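Long-range contact in methyltransferase 1 (Methanosarcina barkeri, PDB 2I2X), which transfers the methyl group of methanol to the cob(I)amide carried by its partner MtaC in the methanol pathway of methanogenesis: residues Asn388-Asn402 with Lys426-Phe439. Sequence-based numbering, arbitrary orientation.
Sequences NIYLRAKNAAIECCN and KAALEALPDDMDKF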
# COMPACT_ATOMS: atom_id res chain seq x y z
N ASN A 388 -36.61 16.38 -15.29
CA ASN A 388 -36.48 15.58 -16.49
C ASN A 388 -35.15 14.78 -16.48
O ASN A 388 -34.05 15.35 -16.66
CB ASN A 388 -36.50 16.57 -17.65
CG ASN A 388 -36.66 15.90 -19.00
OD1 ASN A 388 -35.90 14.99 -19.35
ND2 ASN A 388 -37.62 16.38 -19.80
N ILE A 389 -35.25 13.46 -16.31
CA ILE A 389 -34.04 12.64 -16.14
C ILE A 389 -33.20 12.48 -17.40
O ILE A 389 -31.97 12.32 -17.31
CB ILE A 389 -34.34 11.24 -15.53
CG1 ILE A 389 -35.36 10.45 -16.38
CG2 ILE A 389 -34.80 11.39 -14.08
CD1 ILE A 389 -35.52 8.99 -15.95
N TYR A 390 -33.84 12.49 -18.57
CA TYR A 390 -33.09 12.45 -19.82
C TYR A 390 -32.43 13.79 -20.07
O TYR A 390 -31.21 13.89 -20.27
CB TYR A 390 -34.02 12.12 -20.97
CG TYR A 390 -33.54 12.51 -22.35
CD1 TYR A 390 -32.51 11.83 -22.96
CD2 TYR A 390 -34.15 13.55 -23.05
CE1 TYR A 390 -32.06 12.16 -24.22
CE2 TYR A 390 -33.71 13.90 -24.34
CZ TYR A 390 -32.67 13.19 -24.92
OH TYR A 390 -32.21 13.49 -26.20
N LEU A 391 -33.24 14.83 -20.09
CA LEU A 391 -32.77 16.14 -20.45
C LEU A 391 -31.70 16.66 -19.49
O LEU A 391 -30.75 17.30 -19.94
CB LEU A 391 -33.95 17.12 -20.57
CG LEU A 391 -33.66 18.52 -21.13
CD1 LEU A 391 -32.89 18.48 -22.45
CD2 LEU A 391 -34.95 19.34 -21.26
N ARG A 392 -31.85 16.42 -18.19
CA ARG A 392 -30.80 16.83 -17.24
C ARG A 392 -29.47 16.13 -17.51
O ARG A 392 -28.41 16.74 -17.43
CB ARG A 392 -31.24 16.68 -15.77
CG ARG A 392 -31.26 15.29 -15.20
CD ARG A 392 -32.10 15.27 -13.88
NE ARG A 392 -31.90 14.03 -13.14
CZ ARG A 392 -32.20 13.85 -11.85
NH1 ARG A 392 -32.77 14.81 -11.13
NH2 ARG A 392 -31.93 12.70 -11.28
N ALA A 393 -29.55 14.85 -17.86
CA ALA A 393 -28.38 14.07 -18.21
C ALA A 393 -27.73 14.55 -19.51
O ALA A 393 -26.48 14.66 -19.61
CB ALA A 393 -28.73 12.58 -18.30
N LYS A 394 -28.56 14.85 -20.50
CA LYS A 394 -28.03 15.40 -21.75
C LYS A 394 -27.34 16.74 -21.48
O LYS A 394 -26.26 16.99 -22.04
CB LYS A 394 -29.11 15.52 -22.80
CG LYS A 394 -28.65 15.98 -24.18
CD LYS A 394 -29.65 15.55 -25.27
CE LYS A 394 -30.94 16.44 -25.35
NZ LYS A 394 -30.66 17.90 -25.61
N ASN A 395 -27.93 17.59 -20.62
CA ASN A 395 -27.34 18.89 -20.31
C ASN A 395 -25.91 18.69 -19.74
O ASN A 395 -24.97 19.39 -20.14
CB ASN A 395 -28.20 19.67 -19.30
CG ASN A 395 -29.58 20.13 -19.88
OD1 ASN A 395 -29.83 20.07 -21.09
ND2 ASN A 395 -30.46 20.59 -19.00
N ALA A 396 -25.76 17.71 -18.87
CA ALA A 396 -24.51 17.48 -18.18
C ALA A 396 -23.47 17.06 -19.19
O ALA A 396 -22.34 17.58 -19.19
CB ALA A 396 -24.68 16.42 -17.07
N ALA A 397 -23.84 16.14 -20.06
CA ALA A 397 -22.96 15.66 -21.11
C ALA A 397 -22.48 16.79 -22.02
O ALA A 397 -21.31 16.83 -22.39
CB ALA A 397 -23.70 14.58 -21.93
N ILE A 398 -23.39 17.70 -22.38
CA ILE A 398 -23.04 18.80 -23.30
C ILE A 398 -22.23 19.87 -22.57
O ILE A 398 -21.31 20.46 -23.15
CB ILE A 398 -24.30 19.42 -24.00
CG1 ILE A 398 -24.85 18.44 -25.05
CG2 ILE A 398 -23.95 20.77 -24.66
CD1 ILE A 398 -26.28 18.77 -25.53
N GLU A 399 -22.60 20.13 -21.32
CA GLU A 399 -21.88 21.06 -20.48
C GLU A 399 -20.44 20.56 -20.26
O GLU A 399 -19.49 21.34 -20.24
CB GLU A 399 -22.57 21.22 -19.13
CG GLU A 399 -22.07 22.42 -18.34
CD GLU A 399 -22.58 23.75 -18.86
OE1 GLU A 399 -23.64 23.79 -19.54
OE2 GLU A 399 -21.90 24.77 -18.59
N CYS A 400 -20.32 19.24 -20.11
CA CYS A 400 -19.02 18.63 -19.97
C CYS A 400 -18.15 18.94 -21.20
O CYS A 400 -17.00 19.39 -21.05
CB CYS A 400 -19.16 17.11 -19.75
SG CYS A 400 -17.59 16.16 -19.81
N CYS A 401 -18.70 18.68 -22.38
CA CYS A 401 -18.04 19.01 -23.66
C CYS A 401 -17.60 20.47 -23.72
O CYS A 401 -16.44 20.76 -24.12
CB CYS A 401 -18.92 18.69 -24.87
SG CYS A 401 -19.26 16.91 -25.10
N ASN A 402 -18.50 21.38 -23.31
CA ASN A 402 -18.16 22.80 -23.24
C ASN A 402 -16.98 23.07 -22.33
O ASN A 402 -16.05 23.80 -22.69
CB ASN A 402 -19.36 23.64 -22.79
CG ASN A 402 -20.50 23.63 -23.82
OD1 ASN A 402 -20.27 23.41 -25.03
ND2 ASN A 402 -21.72 23.86 -23.34
N LYS A 426 -19.70 15.62 -29.04
CA LYS A 426 -20.52 16.82 -28.85
C LYS A 426 -21.59 16.94 -29.96
O LYS A 426 -22.78 17.18 -29.68
CB LYS A 426 -19.64 18.08 -28.76
CG LYS A 426 -20.41 19.38 -28.52
CD LYS A 426 -19.42 20.49 -28.35
CE LYS A 426 -19.59 21.64 -29.32
NZ LYS A 426 -20.29 22.76 -28.62
N ALA A 427 -21.17 16.70 -31.21
CA ALA A 427 -22.11 16.77 -32.34
C ALA A 427 -23.22 15.72 -32.22
O ALA A 427 -24.38 16.02 -32.50
CB ALA A 427 -21.37 16.67 -33.70
N ALA A 428 -22.86 14.50 -31.79
CA ALA A 428 -23.86 13.43 -31.58
C ALA A 428 -24.84 13.76 -30.48
O ALA A 428 -26.02 13.45 -30.60
CB ALA A 428 -23.19 12.09 -31.30
N LEU A 429 -24.37 14.40 -29.40
CA LEU A 429 -25.27 14.80 -28.32
C LEU A 429 -26.15 15.95 -28.74
O LEU A 429 -27.31 16.05 -28.30
CB LEU A 429 -24.50 15.20 -27.06
CG LEU A 429 -23.73 14.11 -26.30
CD1 LEU A 429 -22.57 14.78 -25.54
CD2 LEU A 429 -24.66 13.35 -25.37
N GLU A 430 -25.61 16.82 -29.59
CA GLU A 430 -26.35 18.00 -29.99
C GLU A 430 -27.42 17.68 -31.05
O GLU A 430 -28.36 18.43 -31.22
CB GLU A 430 -25.40 19.13 -30.41
CG GLU A 430 -24.66 19.73 -29.21
CD GLU A 430 -23.83 20.96 -29.51
OE1 GLU A 430 -23.89 21.92 -28.70
OE2 GLU A 430 -23.10 20.99 -30.52
N ALA A 431 -27.29 16.53 -31.72
CA ALA A 431 -28.26 16.13 -32.75
C ALA A 431 -29.48 15.45 -32.15
O ALA A 431 -30.46 15.24 -32.85
CB ALA A 431 -27.60 15.21 -33.81
N LEU A 432 -29.43 15.10 -30.86
CA LEU A 432 -30.52 14.41 -30.19
C LEU A 432 -31.71 15.34 -29.98
O LEU A 432 -31.54 16.55 -29.91
CB LEU A 432 -30.07 13.80 -28.87
CG LEU A 432 -29.03 12.68 -28.99
CD1 LEU A 432 -28.35 12.34 -27.62
CD2 LEU A 432 -29.61 11.43 -29.70
N PRO A 433 -32.92 14.78 -29.87
CA PRO A 433 -34.11 15.62 -29.61
C PRO A 433 -34.22 16.04 -28.15
O PRO A 433 -33.77 15.30 -27.26
CB PRO A 433 -35.26 14.67 -29.93
CG PRO A 433 -34.71 13.31 -29.55
CD PRO A 433 -33.27 13.35 -29.97
N ASP A 434 -34.83 17.19 -27.88
CA ASP A 434 -35.03 17.58 -26.48
C ASP A 434 -36.08 16.77 -25.76
O ASP A 434 -36.00 16.63 -24.54
CB ASP A 434 -35.31 19.08 -26.32
CG ASP A 434 -34.05 19.87 -25.98
OD1 ASP A 434 -32.93 19.32 -26.08
OD2 ASP A 434 -34.18 21.06 -25.62
N ASP A 435 -37.03 16.22 -26.51
CA ASP A 435 -38.15 15.44 -25.95
C ASP A 435 -37.74 14.04 -25.51
O ASP A 435 -37.32 13.20 -26.33
CB ASP A 435 -39.27 15.35 -26.99
CG ASP A 435 -40.38 14.42 -26.56
OD1 ASP A 435 -41.23 14.86 -25.74
OD2 ASP A 435 -40.41 13.25 -27.03
N MET A 436 -37.93 13.77 -24.21
CA MET A 436 -37.55 12.48 -23.63
C MET A 436 -38.21 11.27 -24.29
O MET A 436 -37.50 10.34 -24.69
CB MET A 436 -37.81 12.47 -22.11
CG MET A 436 -37.38 11.17 -21.42
SD MET A 436 -37.53 11.21 -19.61
CE MET A 436 -37.69 9.49 -19.14
N ASP A 437 -39.55 11.24 -24.37
CA ASP A 437 -40.28 10.08 -24.98
C ASP A 437 -39.73 9.66 -26.34
O ASP A 437 -39.48 8.50 -26.57
CB ASP A 437 -41.79 10.34 -25.07
CG ASP A 437 -42.41 10.62 -23.72
OD1 ASP A 437 -41.88 10.11 -22.70
OD2 ASP A 437 -43.41 11.37 -23.66
N LYS A 438 -39.54 10.62 -27.24
CA LYS A 438 -38.87 10.37 -28.51
C LYS A 438 -37.57 9.54 -28.34
O LYS A 438 -37.40 8.48 -28.97
CB LYS A 438 -38.51 11.71 -29.11
CG LYS A 438 -38.23 11.82 -30.59
CD LYS A 438 -38.32 10.57 -31.40
CE LYS A 438 -37.90 10.96 -32.82
NZ LYS A 438 -37.37 9.82 -33.62
N PHE A 439 -36.66 10.05 -27.50
CA PHE A 439 -35.38 9.43 -27.27
C PHE A 439 -35.59 8.05 -26.64
O PHE A 439 -35.00 7.06 -27.09
CB PHE A 439 -34.51 10.30 -26.36
CG PHE A 439 -33.13 9.74 -26.10
CD1 PHE A 439 -32.11 9.89 -27.06
CD2 PHE A 439 -32.84 9.09 -24.90
CE1 PHE A 439 -30.83 9.39 -26.84
CE2 PHE A 439 -31.58 8.60 -24.65
CZ PHE A 439 -30.55 8.74 -25.63
O HOH W 1 -38.23 16.12 -22.63
O HOH W 2 -29.39 17.83 -28.14
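Tyr390, near the start of helix 389-409, reaches across to the bend between helices 416-430 and 436-450, and its OH donates to Pro433 O at 2.6 Å, in the carbonyl plane. With CG anti to the backbone N (chi1 159°), the ring leaves its helix towards this bend; Pro433 O lies at the ring edge, while Phe439 covers one face in an offset stack, centroids 4.4 Å apart and planes at 26°. Phe439 CB also makes a CH-pi contact over that face, and Met436 slides past in the opposite direction, its CG 3.5 Å from Tyr390 CB and its methyl CE against Ile389 CG1. Leu185 of helix 181-210 also touches Tyr390 and Leu432. A leucine in place of Tyr390 would probably leave Pro433 O without its hydroxyl donor and Phe439 without its stacking partner. Farther along, the roughly antiparallel helices pack Leu429 against Ala397, Ile398 and Cys401: its two methyls meet Ala397 CB, with Ile398 CG1 3.8 Å from Leu429 CB and Cys401 SG beside Leu429 CD1.

Beside this packing runs a polar but closely bonded part. Lys394, its chain bent at chi3 and chi4, brings NZ 2.7 Å from Asp434 OD1 in a salt bridge, nearly along the C-O axis; a water links the same NZ to Leu429 O and Leu432 O. A second water joins Asn388 ND2 to Asp434 O and Met436 N, while Asn388 OD1 caps its own helix through Leu391 N. The far end is looser: Lys426 NZ stays 3.6 Å from Asn402 OD1, and its ion pairs, to Glu430 OE1 and to Glu405, are both long. The chemistry is consistent with a turn held partly through its backbone carbonyls, alongside the Phe439 and Met436 packing, with Leu429 O of the preceding helix joining in and one ion pair running from a buried lysine to an exposed aspartate.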